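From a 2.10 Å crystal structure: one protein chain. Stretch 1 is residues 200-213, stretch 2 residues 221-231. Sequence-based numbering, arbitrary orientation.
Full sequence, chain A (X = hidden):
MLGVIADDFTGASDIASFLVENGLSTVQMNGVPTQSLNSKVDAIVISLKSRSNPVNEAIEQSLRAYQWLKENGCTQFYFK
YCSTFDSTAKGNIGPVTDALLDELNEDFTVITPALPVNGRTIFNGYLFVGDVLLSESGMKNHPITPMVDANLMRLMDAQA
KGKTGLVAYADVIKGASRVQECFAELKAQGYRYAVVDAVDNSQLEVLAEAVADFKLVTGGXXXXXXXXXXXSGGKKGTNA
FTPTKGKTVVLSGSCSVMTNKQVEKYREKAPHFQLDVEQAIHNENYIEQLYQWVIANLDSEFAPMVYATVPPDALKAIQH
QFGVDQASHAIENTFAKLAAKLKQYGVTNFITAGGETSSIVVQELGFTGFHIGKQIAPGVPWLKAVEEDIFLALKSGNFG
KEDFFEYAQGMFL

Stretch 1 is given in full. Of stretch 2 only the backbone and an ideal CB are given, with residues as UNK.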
# COMPACT_ATOMS: atom_id res chain seq x y z
N ASP A 200 -14.85 -3.87 18.24
CA ASP A 200 -15.02 -5.16 17.60
C ASP A 200 -15.26 -4.92 16.10
O ASP A 200 -15.88 -3.92 15.72
CB ASP A 200 -16.23 -5.87 18.22
CG ASP A 200 -16.50 -7.20 17.59
OD1 ASP A 200 -17.40 -7.27 16.73
OD2 ASP A 200 -15.80 -8.17 17.95
N ASN A 201 -14.79 -5.83 15.26
CA ASN A 201 -14.93 -5.69 13.81
C ASN A 201 -16.33 -5.56 13.24
O ASN A 201 -16.50 -4.99 12.16
CB ASN A 201 -14.19 -6.83 13.10
CG ASN A 201 -12.75 -6.53 12.67
OD1 ASN A 201 -11.91 -6.19 13.50
ND2 ASN A 201 -12.47 -6.64 11.38
N SER A 202 -17.32 -6.12 13.91
CA SER A 202 -18.68 -6.01 13.40
C SER A 202 -19.15 -4.55 13.37
O SER A 202 -20.06 -4.21 12.61
CB SER A 202 -19.66 -6.88 14.19
OG SER A 202 -19.83 -6.43 15.52
N GLN A 203 -18.52 -3.70 14.18
CA GLN A 203 -18.88 -2.28 14.21
C GLN A 203 -18.51 -1.59 12.89
O GLN A 203 -19.13 -0.59 12.53
CB GLN A 203 -18.19 -1.56 15.37
CG GLN A 203 -18.96 -1.57 16.68
CD GLN A 203 -18.58 -2.72 17.58
OE1 GLN A 203 -19.28 -3.73 17.64
NE2 GLN A 203 -17.50 -2.56 18.33
N LEU A 204 -17.48 -2.09 12.21
CA LEU A 204 -17.04 -1.53 10.92
C LEU A 204 -17.97 -2.01 9.83
O LEU A 204 -18.19 -1.32 8.82
CB LEU A 204 -15.59 -1.93 10.61
CG LEU A 204 -14.54 -1.36 11.57
CD1 LEU A 204 -13.21 -2.04 11.34
CD2 LEU A 204 -14.44 0.17 11.40
N GLU A 205 -18.51 -3.20 10.04
CA GLU A 205 -19.46 -3.82 9.13
C GLU A 205 -20.77 -3.01 9.15
O GLU A 205 -21.43 -2.84 8.11
CB GLU A 205 -19.68 -5.26 9.58
CG GLU A 205 -20.48 -6.15 8.65
CD GLU A 205 -20.39 -7.62 9.04
OE1 GLU A 205 -20.79 -8.48 8.23
OE2 GLU A 205 -19.91 -7.93 10.16
N VAL A 206 -21.15 -2.54 10.33
CA VAL A 206 -22.35 -1.73 10.52
C VAL A 206 -22.14 -0.36 9.86
O VAL A 206 -23.00 0.12 9.12
CB VAL A 206 -22.66 -1.52 12.03
CG1 VAL A 206 -23.75 -0.47 12.23
CG2 VAL A 206 -23.10 -2.84 12.66
N LEU A 207 -21.01 0.27 10.18
CA LEU A 207 -20.66 1.58 9.62
C LEU A 207 -20.61 1.51 8.10
O LEU A 207 -21.16 2.37 7.42
CB LEU A 207 -19.31 2.06 10.17
CG LEU A 207 -18.88 3.48 9.74
CD1 LEU A 207 -19.99 4.47 10.04
CD2 LEU A 207 -17.60 3.88 10.44
N ALA A 208 -19.95 0.47 7.58
CA ALA A 208 -19.83 0.26 6.14
C ALA A 208 -21.19 0.36 5.46
O ALA A 208 -21.33 0.95 4.38
CB ALA A 208 -19.21 -1.09 5.86
N GLU A 209 -22.19 -0.25 6.09
CA GLU A 209 -23.55 -0.26 5.59
C GLU A 209 -24.18 1.13 5.75
O GLU A 209 -24.93 1.58 4.88
CB GLU A 209 -24.37 -1.30 6.35
CG GLU A 209 -25.24 -2.18 5.47
CD GLU A 209 -26.69 -1.76 5.47
OE1 GLU A 209 -27.39 -2.04 6.47
OE2 GLU A 209 -27.13 -1.16 4.46
N ALA A 210 -23.88 1.78 6.86
CA ALA A 210 -24.42 3.11 7.15
C ALA A 210 -23.90 4.19 6.16
O ALA A 210 -24.66 5.06 5.73
CB ALA A 210 -24.09 3.50 8.60
N VAL A 211 -22.62 4.11 5.82
CA VAL A 211 -22.00 5.07 4.89
C VAL A 211 -22.08 4.65 3.42
O VAL A 211 -21.33 5.16 2.59
CB VAL A 211 -20.52 5.33 5.26
CG1 VAL A 211 -20.41 5.95 6.64
CG2 VAL A 211 -19.73 4.04 5.19
N ALA A 212 -23.02 3.78 3.09
CA ALA A 212 -23.18 3.29 1.72
C ALA A 212 -23.50 4.35 0.66
O ALA A 212 -23.34 4.10 -0.53
CB ALA A 212 -24.24 2.21 1.69
N ASP A 213 -24.03 5.49 1.08
CA ASP A 213 -24.39 6.54 0.14
C ASP A 213 -23.62 7.84 0.34
O ASP A 213 -23.94 8.85 -0.29
CB ASP A 213 -25.90 6.81 0.17
CG ASP A 213 -26.71 5.66 -0.39
OD1 ASP A 213 -26.44 5.25 -1.54
OD2 ASP A 213 -27.61 5.17 0.32
N UNK A 221 -7.58 1.45 7.02
CA UNK A 221 -7.94 0.37 6.10
C UNK A 221 -9.19 -0.39 6.56
O UNK A 221 -9.87 -1.01 5.74
CB UNK A 221 -6.77 -0.60 5.96
N UNK A 222 -9.43 -0.39 7.87
CA UNK A 222 -10.57 -1.09 8.43
C UNK A 222 -11.91 -0.85 7.76
O UNK A 222 -12.59 -1.80 7.38
CB UNK A 222 -10.70 -0.71 9.91
N UNK A 223 -12.32 0.41 7.65
CA UNK A 223 -13.61 0.71 7.02
C UNK A 223 -13.63 0.37 5.55
O UNK A 223 -14.62 -0.15 5.03
CB UNK A 223 -13.96 2.19 7.20
N UNK A 224 -12.55 0.73 4.86
CA UNK A 224 -12.44 0.48 3.43
C UNK A 224 -12.64 -0.98 3.10
O UNK A 224 -13.23 -1.30 2.08
CB UNK A 224 -11.08 0.95 2.91
N UNK A 225 -12.08 -1.85 3.95
CA UNK A 225 -12.19 -3.30 3.81
C UNK A 225 -13.64 -3.77 3.87
O UNK A 225 -14.08 -4.58 3.05
CB UNK A 225 -11.37 -4.00 4.90
N UNK A 226 -14.38 -3.27 4.86
CA UNK A 226 -15.77 -3.64 5.01
C UNK A 226 -16.66 -3.04 3.96
O UNK A 226 -17.74 -3.58 3.67
CB UNK A 226 -16.27 -3.23 6.40
N UNK A 227 -16.23 -1.92 3.38
CA UNK A 227 -16.97 -1.28 2.29
C UNK A 227 -16.81 -2.12 1.02
O UNK A 227 -17.71 -2.19 0.19
CB UNK A 227 -16.48 0.15 2.06
N UNK A 228 -15.63 -2.70 0.85
CA UNK A 228 -15.35 -3.57 -0.28
C UNK A 228 -16.17 -4.86 -0.12
O UNK A 228 -16.82 -5.31 -1.06
CB UNK A 228 -13.85 -3.87 -0.38
N UNK A 229 -16.15 -5.43 1.08
CA UNK A 229 -16.91 -6.65 1.37
C UNK A 229 -18.40 -6.45 1.14
O UNK A 229 -19.08 -7.38 0.71
CB UNK A 229 -16.66 -7.10 2.81
N UNK A 230 -18.93 -5.27 1.46
CA UNK A 230 -20.35 -5.03 1.24
C UNK A 230 -20.64 -4.91 -0.25
O UNK A 230 -21.57 -5.54 -0.77
CB UNK A 230 -20.80 -3.77 1.98
N UNK A 231 -19.84 -4.09 -0.93
CA UNK A 231 -19.98 -3.86 -2.37
C UNK A 231 -19.82 -5.12 -3.21
O UNK A 231 -20.44 -5.24 -4.27
CB UNK A 231 -18.95 -2.82 -2.83

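Stretch 2 is helical and crosses helix 202-210 at -63°.

Position 221 has nothing of stretch 1 within 5.5 Å of its ideal CB. Many residues would suit it. It is Ser221, whose OG is hydrogen-bonded elsewhere in the structure.

At position 222 CA-to-CB points toward stretch 1, and the ideal CB would sit 3.2 Å from Leu204 CD1. That is tight for any side chain, so glycine fits best. It is Gly222; Leu204 CD1 packs 4.0 Å from its C atom.

Position 223 points sideways. Its ideal CB lies 4.7 Å from Leu204 CD2 and 5.2 Å from Leu207 CD2. A branched or long apolar side chain could reach this greasy surface. It is Leu223. Its CD1 lies 4.0 Å from Leu207 CG, 4.2 Å from Ala208 CB and 4.3 Å from Val211 CG2.

Positions 224 and 225 do not face stretch 1, which sets no demand on them. They are Gly224 and Ala225.

Position 226 points toward stretch 1. Its ideal CB is 3.7 Å from Ala208 CB and 4.2 Å from Glu205 CA. Beyond lie Leu204 CB and, farther out, the amide of Asn201. Leucine, methionine or an aromatic could cover the apolar part; a long side chain with a polar tip could also meet the amide. It is Tyr226. The ring CD1 lies 3.6 Å from Leu204 CB, while Glu205 N and Asn201 O sit over one face. Asn201 ND2 donates a nearly straight hydrogen bond to Tyr226 OH, 2.8 Å long.

Position 227 points sideways, with Ala208 CB 4.8 Å from the ideal CB. A flexible apolar chain could bend back toward Ala208 and Val211. It is Met227: CG lies 4.2 Å from Ala208 CB, and CE 4.1 Å from Val211 CG2.

Positions 228 and 229 are out of reach of stretch 1. They are Ala228 and Ala229.

Position 230 points toward stretch 1, its ideal CB 5.0 Å from Ala208 CB. The carbonyl of Ala208 and the acid of Glu209 favor a long donor, lysine or arginine; glutamine is possible. It is Arg230. Its CD packs 3.8 Å from Glu209 CG, and Ala212 CB lies over one guanidinium face. A water bridges NE to Ala208 O. Glu209 OE2 is 4.5 Å from Arg230 NH1, too far for a salt bridge.

Position 231 points sideways and has no contact, so many residues would do. It is Leu231.

Stretch 2, residues 221-231: SGLGAYMAARL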
# COMPACT_ATOMS: atom_id res chain seq x y z
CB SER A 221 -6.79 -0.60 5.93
OG SER A 221 -5.65 0.04 5.39
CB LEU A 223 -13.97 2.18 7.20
CG LEU A 223 -15.24 2.64 6.47
CD1 LEU A 223 -16.46 1.90 7.00
CD2 LEU A 223 -15.42 4.14 6.63
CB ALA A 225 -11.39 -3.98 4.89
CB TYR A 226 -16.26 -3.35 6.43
CG TYR A 226 -15.83 -4.46 7.36
CD1 TYR A 226 -14.65 -4.36 8.10
CD2 TYR A 226 -16.55 -5.65 7.42
CE1 TYR A 226 -14.19 -5.43 8.86
CE2 TYR A 226 -16.09 -6.73 8.18
CZ TYR A 226 -14.92 -6.61 8.90
OH TYR A 226 -14.47 -7.68 9.64
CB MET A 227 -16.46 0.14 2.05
CG MET A 227 -16.72 1.08 3.20
SD MET A 227 -16.22 2.74 2.80
CE MET A 227 -17.58 3.25 1.78
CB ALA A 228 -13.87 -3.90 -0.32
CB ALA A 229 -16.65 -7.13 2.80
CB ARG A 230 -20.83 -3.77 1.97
CG ARG A 230 -22.36 -3.66 2.06
CD ARG A 230 -22.84 -2.30 2.55
NE ARG A 230 -22.67 -1.28 1.52
CZ ARG A 230 -23.59 -0.94 0.63
NH1 ARG A 230 -24.78 -1.52 0.62
NH2 ARG A 230 -23.30 -0.03 -0.29
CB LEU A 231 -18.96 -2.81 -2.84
CG LEU A 231 -19.17 -1.38 -2.35
CD1 LEU A 231 -17.98 -0.51 -2.69
CD2 LEU A 231 -20.44 -0.82 -2.97
O HOH W 1 -20.31 0.71 1.68
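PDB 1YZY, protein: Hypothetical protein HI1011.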